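Local coordinates for protein K41043 (Homo sapiens, PDB 6KBR) that probably inhibits serine proteases, as a SPINK2 protein built on a Kazal-type inhibitor domain, at residues 31-34 / 35-39. Sequence-based numbering, arbitrary orientation.
Sequences GSDM and STYAN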
loop_
_atom_site.group_PDB
_atom_site.type_symbol
_atom_site.label_atom_id
_atom_site.label_comp_id
_atom_site.label_asym_id
_atom_site.label_seq_id
_atom_site.Cartn_x
_atom_site.Cartn_y
_atom_site.Cartn_z
ATOM N N GLY B 31 -16.646 14.307 3.051
ATOM C CA GLY B 31 -17.888 13.948 3.699
ATOM C C GLY B 31 -18.703 15.196 4.060
ATOM O O GLY B 31 -18.149 16.278 4.198
ATOM N N SER B 32 -20.012 15.022 4.183
ATOM C CA SER B 32 -20.931 16.087 4.652
ATOM C C SER B 32 -20.598 16.523 6.118
ATOM O O SER B 32 -21.063 17.572 6.592
ATOM C CB SER B 32 -22.392 15.642 4.550
ATOM O OG SER B 32 -22.517 14.370 5.115
ATOM N N ASP B 33 -19.822 15.705 6.826
ATOM C CA ASP B 33 -19.272 16.079 8.096
ATOM C C ASP B 33 -18.055 16.966 8.088
ATOM O O ASP B 33 -17.548 17.234 9.157
ATOM C CB ASP B 33 -18.963 14.832 8.896
ATOM C CG ASP B 33 -17.882 13.983 8.273
ATOM O OD1 ASP B 33 -17.503 14.235 7.101
ATOM O OD2 ASP B 33 -17.501 13.048 8.955
ATOM N N MET B 34 -17.614 17.436 6.925
ATOM C CA MET B 34 -16.444 18.327 6.788
ATOM C C MET B 34 -15.093 17.636 6.984
ATOM O O MET B 34 -14.071 18.302 7.138
ATOM C CB MET B 34 -16.565 19.538 7.692
ATOM C CG MET B 34 -17.887 20.279 7.514
ATOM S SD MET B 34 -17.755 21.973 8.148
ATOM C CE MET B 34 -19.067 22.745 7.213
ATOM N N SER B 35 -15.078 16.299 6.911
ATOM C CA SER B 35 -13.860 15.533 6.997
ATOM C C SER B 35 -13.582 14.979 5.619
ATOM O O SER B 35 -14.489 14.485 4.935
ATOM C CB SER B 35 -14.024 14.370 7.975
ATOM O OG SER B 35 -13.935 14.792 9.316
ATOM N N THR B 36 -12.321 15.007 5.220
ATOM C CA THR B 36 -11.920 14.267 4.002
ATOM C C THR B 36 -11.622 12.818 4.483
ATOM O O THR B 36 -11.001 12.637 5.493
ATOM C CB THR B 36 -10.872 15.034 3.092
ATOM O OG1 THR B 36 -9.824 14.174 2.552
ATOM C CG2 THR B 36 -10.302 16.126 3.736
ATOM N N TYR B 37 -12.236 11.827 3.837
ATOM C CA TYR B 37 -11.959 10.423 4.089
ATOM C C TYR B 37 -10.953 9.909 3.058
ATOM O O TYR B 37 -11.087 10.226 1.892
ATOM C CB TYR B 37 -13.289 9.602 4.114
ATOM C CG TYR B 37 -14.034 9.973 5.361
ATOM C CD1 TYR B 37 -14.904 11.051 5.366
ATOM C CD2 TYR B 37 -13.764 9.325 6.581
ATOM C CE1 TYR B 37 -15.517 11.482 6.535
ATOM C CE2 TYR B 37 -14.365 9.729 7.759
ATOM C CZ TYR B 37 -15.258 10.832 7.736
ATOM O OH TYR B 37 -15.926 11.225 8.899
ATOM N N ALA B 38 -9.947 9.148 3.518
ATOM C CA ALA B 38 -8.901 8.585 2.625
ATOM C C ALA B 38 -9.463 7.801 1.408
ATOM O O ALA B 38 -8.896 7.798 0.342
ATOM C CB ALA B 38 -7.917 7.715 3.399
ATOM N N ASN B 39 -10.572 7.144 1.605
ATOM C CA ASN B 39 -11.286 6.510 0.539
ATOM C C ASN B 39 -12.718 6.252 0.962
ATOM O O ASN B 39 -13.048 6.438 2.118
ATOM C CB ASN B 39 -10.581 5.224 0.095
ATOM C CG ASN B 39 -10.204 4.324 1.255
ATOM O OD1 ASN B 39 -11.022 4.028 2.135
ATOM N ND2 ASN B 39 -8.977 3.843 1.239
HETATM O O HOH W 1 -14.998 17.359 10.290
#
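Gly31 and Asp33 meet Ser35 and Tyr37 in a local contact round the tip of a β-hairpin, the bend between strands 29-31 and 36-37. Two backbone bonds define the bend. Met34 N donates to Gly31 O (3.0 Å), closing a type I turn from Gly31 to Met34, while Gly31 N donates to Ser35 O (2.9 Å) in a nearly straight bond, 168° at the hydrogen. Together with the left-handed backbone of Met34, whose phi is positive, this pattern identifies a type I turn followed by a G1 β-bulge.

The Asp33 side chain reaches forward along the chain and uses both carboxylate oxygens. With CG between the backbone N and the carbonyl carbon (chi1 65°), the carboxylate is carried toward the outgoing strand. There Ser35 N donates to Asp33 OD1 (3.2 Å), closing an Asx turn; the donor lies well above the carboxylate plane. Tyr37 OH donates to Asp33 OD2, but the modelled separation of 2.4 Å is unusually short and its exact value is doubtful. Side-on contact extends beyond the hydroxyl: Asp33 OD1 is 3.4 Å from Tyr37 CE1. The carboxylate meets the ring's edge nearly in plane, the two planes differing by 13°, so this is no face-on stack. A water adds a bridge, donating to Asp33 O at 2.8 Å and hydrogen-bonding Ser35 OG at 2.9 Å.

Further along, Asn39 is the N-cap of helix 40-50. The Tyr37 side chain also touches Leu43 and Lys46 of that helix, and both Asp33 and Tyr37 touch Ile54. Through Tyr37 the hairpin packs on the helix; within the sheet, edge strand 36-37 runs antiparallel to central strand 29-31, which has strand 56-59 on its other side.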